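Local coordinates for enterobactin synthetase component F-related protein (Vibrio cholerae serotype O1, PDB 4OXI), which probably activates glycine with ATP as an adenylation-domain ligase and is seen here holding glycyl-adenosine-5'-phosphate, at residues I246-Q260 and H271-V285. Numbering follows the deposited sequence.
Sequences IDKLFPLNAQDRVGQ and HDIFYSLISGACLYV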
loop_
_atom_site.group_PDB
_atom_site.type_symbol
_atom_site.label_atom_id
_atom_site.label_comp_id
_atom_site.label_asym_id
_atom_site.label_seq_id
_atom_site.Cartn_x
_atom_site.Cartn_y
_atom_site.Cartn_z
ATOM N N ILE A 246 -7.347 -12.590 -7.020
ATOM C CA ILE A 246 -8.205 -11.488 -7.444
ATOM C C ILE A 246 -8.578 -11.609 -8.932
ATOM O O ILE A 246 -9.717 -11.349 -9.331
ATOM C CB ILE A 246 -7.579 -10.119 -7.068
ATOM C CG1 ILE A 246 -8.668 -9.139 -6.662
ATOM C CG2 ILE A 246 -6.667 -9.572 -8.155
ATOM C CD1 ILE A 246 -9.032 -9.281 -5.201
ATOM N N ASP A 247 -7.626 -12.058 -9.743
ATOM C CA ASP A 247 -7.884 -12.243 -11.161
ATOM C C ASP A 247 -8.950 -13.320 -11.435
ATOM O O ASP A 247 -9.741 -13.192 -12.366
ATOM C CB ASP A 247 -6.598 -12.580 -11.891
ATOM C CG ASP A 247 -6.851 -13.076 -13.293
ATOM O OD1 ASP A 247 -7.335 -12.269 -14.117
ATOM O OD2 ASP A 247 -6.565 -14.264 -13.570
ATOM N N LYS A 248 -8.990 -14.369 -10.619
ATOM C CA LYS A 248 -9.968 -15.424 -10.862
ATOM C C LYS A 248 -11.354 -15.123 -10.282
ATOM O O LYS A 248 -12.359 -15.473 -10.893
ATOM C CB LYS A 248 -9.436 -16.802 -10.442
ATOM C CG LYS A 248 -9.601 -17.166 -8.983
ATOM C CD LYS A 248 -9.820 -18.673 -8.865
ATOM C CE LYS A 248 -9.842 -19.141 -7.427
ATOM N NZ LYS A 248 -8.479 -19.125 -6.825
ATOM N N LEU A 249 -11.415 -14.448 -9.135
ATOM C CA LEU A 249 -12.703 -13.980 -8.604
ATOM C C LEU A 249 -13.313 -12.812 -9.379
ATOM O O LEU A 249 -14.535 -12.754 -9.568
ATOM C CB LEU A 249 -12.573 -13.582 -7.140
ATOM C CG LEU A 249 -12.604 -14.735 -6.151
ATOM C CD1 LEU A 249 -12.555 -14.189 -4.745
ATOM C CD2 LEU A 249 -13.862 -15.555 -6.375
ATOM N N PHE A 250 -12.471 -11.873 -9.813
ATOM C CA PHE A 250 -12.959 -10.685 -10.506
ATOM C C PHE A 250 -12.131 -10.402 -11.755
ATOM O O PHE A 250 -11.375 -9.426 -11.799
ATOM C CB PHE A 250 -12.908 -9.479 -9.573
ATOM C CG PHE A 250 -13.534 -9.733 -8.238
ATOM C CD1 PHE A 250 -14.907 -9.684 -8.088
ATOM C CD2 PHE A 250 -12.749 -10.024 -7.140
ATOM C CE1 PHE A 250 -15.489 -9.922 -6.862
ATOM C CE2 PHE A 250 -13.318 -10.263 -5.905
ATOM C CZ PHE A 250 -14.692 -10.216 -5.763
ATOM N N PRO A 251 -12.283 -11.245 -12.784
ATOM C CA PRO A 251 -11.455 -11.096 -13.987
ATOM C C PRO A 251 -11.770 -9.821 -14.759
ATOM O O PRO A 251 -12.934 -9.436 -14.873
ATOM C CB PRO A 251 -11.819 -12.333 -14.818
ATOM C CG PRO A 251 -13.216 -12.689 -14.373
ATOM C CD PRO A 251 -13.278 -12.326 -12.910
ATOM N N LEU A 252 -10.737 -9.167 -15.282
ATOM C CA LEU A 252 -10.931 -7.993 -16.122
ATOM C C LEU A 252 -10.671 -8.393 -17.554
ATOM O O LEU A 252 -10.184 -9.481 -17.815
ATOM C CB LEU A 252 -9.932 -6.894 -15.751
ATOM C CG LEU A 252 -9.916 -6.423 -14.299
ATOM C CD1 LEU A 252 -8.909 -5.271 -14.084
ATOM C CD2 LEU A 252 -11.314 -6.019 -13.901
ATOM N N ASN A 253 -10.966 -7.499 -18.484
ATOM C CA ASN A 253 -10.551 -7.684 -19.869
ATOM C C ASN A 253 -9.746 -6.465 -20.319
ATOM O O ASN A 253 -9.705 -5.450 -19.618
ATOM C CB ASN A 253 -11.774 -7.854 -20.768
ATOM C CG ASN A 253 -12.715 -6.691 -20.654
ATOM O OD1 ASN A 253 -12.462 -5.641 -21.226
ATOM N ND2 ASN A 253 -13.788 -6.851 -19.873
ATOM N N ALA A 254 -9.147 -6.548 -21.503
ATOM C CA ALA A 254 -8.299 -5.485 -22.021
ATOM C C ALA A 254 -9.024 -4.164 -22.260
ATOM O O ALA A 254 -8.378 -3.153 -22.542
ATOM C CB ALA A 254 -7.603 -5.942 -23.313
ATOM N N GLN A 255 -10.352 -4.151 -22.171
ATOM C CA GLN A 255 -11.073 -2.899 -22.391
ATOM C C GLN A 255 -11.270 -2.155 -21.080
ATOM O O GLN A 255 -11.785 -1.037 -21.066
ATOM C CB GLN A 255 -12.426 -3.143 -23.080
ATOM C CG GLN A 255 -12.324 -3.971 -24.354
ATOM C CD GLN A 255 -11.105 -3.614 -25.185
ATOM O OE1 GLN A 255 -10.843 -2.439 -25.457
ATOM N NE2 GLN A 255 -10.347 -4.628 -25.585
ATOM N N ASP A 256 -10.857 -2.776 -19.977
ATOM C CA ASP A 256 -11.033 -2.163 -18.666
ATOM C C ASP A 256 -10.049 -1.004 -18.452
ATOM O O ASP A 256 -8.954 -0.993 -19.027
ATOM C CB ASP A 256 -10.891 -3.214 -17.559
ATOM C CG ASP A 256 -12.190 -4.012 -17.325
ATOM O OD1 ASP A 256 -13.249 -3.378 -17.145
ATOM O OD2 ASP A 256 -12.156 -5.267 -17.309
ATOM N N ARG A 257 -10.465 -0.027 -17.644
ATOM C CA ARG A 257 -9.629 1.117 -17.279
ATOM C C ARG A 257 -9.519 1.146 -15.775
ATOM O O ARG A 257 -10.519 1.312 -15.077
ATOM C CB ARG A 257 -10.255 2.428 -17.758
ATOM C CG ARG A 257 -10.367 2.533 -19.276
ATOM C CD ARG A 257 -10.924 3.891 -19.689
ATOM N NE ARG A 257 -10.858 4.068 -21.133
ATOM C CZ ARG A 257 -10.992 5.238 -21.750
ATOM N NH1 ARG A 257 -11.201 6.356 -21.054
ATOM N NH2 ARG A 257 -10.913 5.287 -23.064
ATOM N N VAL A 258 -8.301 0.968 -15.280
ATOM C CA VAL A 258 -8.082 0.776 -13.864
ATOM C C VAL A 258 -7.507 2.023 -13.214
ATOM O O VAL A 258 -6.494 2.564 -13.667
ATOM C CB VAL A 258 -7.124 -0.393 -13.631
ATOM C CG1 VAL A 258 -6.892 -0.597 -12.139
ATOM C CG2 VAL A 258 -7.695 -1.652 -14.271
ATOM N N GLY A 259 -8.166 2.497 -12.163
ATOM C CA GLY A 259 -7.656 3.645 -11.437
ATOM C C GLY A 259 -6.386 3.280 -10.684
ATOM O O GLY A 259 -6.226 2.144 -10.226
ATOM N N GLN A 260 -5.467 4.233 -10.578
ATOM C CA GLN A 260 -4.310 4.092 -9.697
ATOM C C GLN A 260 -4.333 5.263 -8.706
ATOM O O GLN A 260 -3.652 6.266 -8.897
ATOM C CB GLN A 260 -3.008 4.082 -10.508
ATOM C CG GLN A 260 -1.869 3.313 -9.856
ATOM C CD GLN A 260 -1.351 3.983 -8.591
ATOM O OE1 GLN A 260 -0.447 4.822 -8.648
ATOM N NE2 GLN A 260 -1.926 3.621 -7.445
ATOM N N HIS A 271 -1.715 -3.685 -5.990
ATOM C CA HIS A 271 -2.913 -4.277 -6.577
ATOM C C HIS A 271 -3.257 -3.585 -7.910
ATOM O O HIS A 271 -3.367 -4.254 -8.944
ATOM C CB HIS A 271 -4.054 -4.189 -5.568
ATOM C CG HIS A 271 -5.416 -4.394 -6.154
ATOM N ND1 HIS A 271 -6.207 -5.476 -5.830
ATOM C CD2 HIS A 271 -6.148 -3.636 -7.003
ATOM C CE1 HIS A 271 -7.358 -5.383 -6.467
ATOM N NE2 HIS A 271 -7.352 -4.273 -7.180
ATOM N N ASP A 272 -3.407 -2.258 -7.890
ATOM C CA ASP A 272 -3.776 -1.501 -9.093
ATOM C C ASP A 272 -2.887 -1.884 -10.271
ATOM O O ASP A 272 -3.372 -2.214 -11.364
ATOM C CB ASP A 272 -3.631 0.024 -8.873
ATOM C CG ASP A 272 -4.447 0.553 -7.680
ATOM O OD1 ASP A 272 -5.509 -0.036 -7.355
ATOM O OD2 ASP A 272 -4.031 1.583 -7.066
ATOM N N ILE A 273 -1.578 -1.832 -10.036
ATOM C CA ILE A 273 -0.582 -2.022 -11.091
ATOM C C ILE A 273 -0.601 -3.423 -11.696
ATOM O O ILE A 273 -0.589 -3.577 -12.918
ATOM C CB ILE A 273 0.847 -1.715 -10.570
ATOM C CG1 ILE A 273 0.982 -0.237 -10.208
ATOM C CG2 ILE A 273 1.889 -2.082 -11.596
ATOM C CD1 ILE A 273 2.372 0.138 -9.681
ATOM N N PHE A 274 -0.624 -4.456 -10.858
ATOM C CA PHE A 274 -0.501 -5.809 -11.391
ATOM C C PHE A 274 -1.826 -6.421 -11.818
ATOM O O PHE A 274 -1.849 -7.285 -12.697
ATOM C CB PHE A 274 0.313 -6.700 -10.444
ATOM C CG PHE A 274 1.745 -6.282 -10.368
ATOM C CD1 PHE A 274 2.626 -6.637 -11.381
ATOM C CD2 PHE A 274 2.201 -5.484 -9.327
ATOM C CE1 PHE A 274 3.938 -6.225 -11.346
ATOM C CE2 PHE A 274 3.516 -5.070 -9.283
ATOM C CZ PHE A 274 4.388 -5.439 -10.291
ATOM N N TYR A 275 -2.915 -5.948 -11.210
ATOM C CA TYR A 275 -4.267 -6.282 -11.649
ATOM C C TYR A 275 -4.449 -5.784 -13.078
ATOM O O TYR A 275 -4.967 -6.490 -13.939
ATOM C CB TYR A 275 -5.256 -5.537 -10.774
ATOM C CG TYR A 275 -6.685 -6.029 -10.762
ATOM C CD1 TYR A 275 -7.033 -7.312 -11.193
ATOM C CD2 TYR A 275 -7.687 -5.208 -10.279
ATOM C CE1 TYR A 275 -8.366 -7.749 -11.135
ATOM C CE2 TYR A 275 -8.990 -5.626 -10.215
ATOM C CZ TYR A 275 -9.333 -6.890 -10.644
ATOM O OH TYR A 275 -10.659 -7.244 -10.563
ATOM N N SER A 276 -4.035 -4.549 -13.334
ATOM C CA SER A 276 -4.166 -4.015 -14.680
ATOM C C SER A 276 -3.271 -4.794 -15.647
ATOM O O SER A 276 -3.671 -5.127 -16.758
ATOM C CB SER A 276 -3.809 -2.528 -14.710
ATOM O OG SER A 276 -3.847 -2.038 -16.047
ATOM N N LEU A 277 -2.057 -5.084 -15.212
ATOM C CA LEU A 277 -1.061 -5.695 -16.081
ATOM C C LEU A 277 -1.479 -7.102 -16.521
ATOM O O LEU A 277 -1.380 -7.447 -17.692
ATOM C CB LEU A 277 0.276 -5.751 -15.341
ATOM C CG LEU A 277 1.578 -6.199 -16.007
ATOM C CD1 LEU A 277 1.804 -5.599 -17.388
ATOM C CD2 LEU A 277 2.712 -5.800 -15.079
ATOM N N ILE A 278 -1.948 -7.913 -15.580
ATOM C CA ILE A 278 -2.305 -9.287 -15.897
ATOM C C ILE A 278 -3.518 -9.329 -16.821
ATOM O O ILE A 278 -3.739 -10.317 -17.522
ATOM C CB ILE A 278 -2.560 -10.117 -14.624
ATOM C CG1 ILE A 278 -2.616 -11.614 -14.955
ATOM C CG2 ILE A 278 -3.834 -9.677 -13.948
ATOM C CD1 ILE A 278 -2.683 -12.494 -13.724
ATOM N N SER A 279 -4.279 -8.236 -16.839
ATOM C CA SER A 279 -5.504 -8.164 -17.617
ATOM C C SER A 279 -5.303 -7.526 -18.978
ATOM O O SER A 279 -6.214 -7.548 -19.797
ATOM C CB SER A 279 -6.551 -7.343 -16.870
ATOM O OG SER A 279 -6.723 -7.816 -15.551
ATOM N N GLY A 280 -4.133 -6.929 -19.210
ATOM C CA GLY A 280 -3.905 -6.171 -20.435
ATOM C C GLY A 280 -4.708 -4.876 -20.475
ATOM O O GLY A 280 -4.882 -4.269 -21.534
ATOM N N ALA A 281 -5.180 -4.438 -19.308
ATOM C CA ALA A 281 -6.008 -3.239 -19.201
ATOM C C ALA A 281 -5.166 -1.972 -19.200
ATOM O O ALA A 281 -3.931 -2.050 -19.279
ATOM C CB ALA A 281 -6.864 -3.305 -17.950
ATOM N N CYS A 282 -5.821 -0.806 -19.112
ATOM C CA CYS A 282 -5.086 0.455 -19.033
ATOM C C CYS A 282 -5.159 1.032 -17.632
ATOM O O CYS A 282 -6.255 1.178 -17.056
ATOM C CB CYS A 282 -5.578 1.497 -20.045
ATOM S SG CYS A 282 -4.436 2.959 -20.170
ATOM N N LEU A 283 -3.985 1.344 -17.084
ATOM C CA LEU A 283 -3.877 1.903 -15.738
ATOM C C LEU A 283 -3.907 3.430 -15.846
ATOM O O LEU A 283 -3.150 4.013 -16.622
ATOM C CB LEU A 283 -2.569 1.434 -15.077
ATOM C CG LEU A 283 -2.306 1.755 -13.606
ATOM C CD1 LEU A 283 -3.299 1.041 -12.698
ATOM C CD2 LEU A 283 -0.878 1.377 -13.212
ATOM N N TYR A 284 -4.790 4.073 -15.084
ATOM C CA TYR A 284 -4.865 5.529 -15.087
ATOM C C TYR A 284 -4.324 6.095 -13.776
ATOM O O TYR A 284 -4.925 5.919 -12.712
ATOM C CB TYR A 284 -6.307 6.010 -15.336
ATOM C CG TYR A 284 -6.731 5.897 -16.795
ATOM C CD1 TYR A 284 -6.844 7.031 -17.594
ATOM C CD2 TYR A 284 -6.997 4.650 -17.376
ATOM C CE1 TYR A 284 -7.219 6.936 -18.924
ATOM C CE2 TYR A 284 -7.377 4.545 -18.719
ATOM C CZ TYR A 284 -7.489 5.696 -19.479
ATOM O OH TYR A 284 -7.863 5.614 -20.802
ATOM N N VAL A 285 -3.187 6.777 -13.856
ATOM C CA VAL A 285 -2.575 7.354 -12.660
ATOM C C VAL A 285 -3.302 8.620 -12.208
ATOM O O VAL A 285 -3.401 9.586 -12.965
ATOM C CB VAL A 285 -1.097 7.676 -12.923
ATOM C CG1 VAL A 285 -0.465 8.369 -11.708
ATOM C CG2 VAL A 285 -0.357 6.381 -13.261
HETATM O O HOH W 1 -8.004 -9.759 -14.555
HETATM O O HOH W 2 -7.765 -0.106 -9.069
#
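Strands 257-260 and 282-285 pair in parallel, Arg-257 beside Cys-282 through Gln-260 beside Val-285, while helix 271-279 runs back nearly antiparallel to strand 257-260 at 8.1 Å between axes. Four backbone hydrogen bonds join the strands, from Cys-282 N to Asp-256 O at one end to Gln-260 N to Tyr-284 O at the other. Val-258 faces the helix and fits between Ser-276, Ala-281 and Leu-283. Tyr-275 carries the packing against the loop after helix 236-249. Its CG lies anti to the backbone N (chi1 -162°), which sends the ring out to that loop. There Tyr-275 OH donates to Phe-250 O at 2.6 Å, in the carbonyl plane and on a lone pair. Leu-252 CD1 sits over the centre of the same ring, 3.7 Å from its centroid, in a CH-pi contact. A water links Asp-247 OD1, Leu-252 N and Ser-279 OG, and Ser-279 OG itself donates to Tyr-275 O. Near the other end of the helix, Gln-260 NE2 gives Asp-272 OD2 a nearly straight bond of 3.0 Å on its anti lone pair. Gln-260 NE2 also bonds Ser-262 O, and Gln-260 OE1 bonds Tyr-111 OH, so the amide is fixed at both ends. On the sheet face away from the helix, the Arg-257 guanidinium lies with one face over Tyr-284 OH, its CZ 3.3 Å from that oxygen; Arg-257 NH1 bonds His-301 O. Gly-280 closes the helix in a Schellman motif and turns the chain into strand 282-285. The whole is a beta-alpha-beta crossover within the AMP-binding fold.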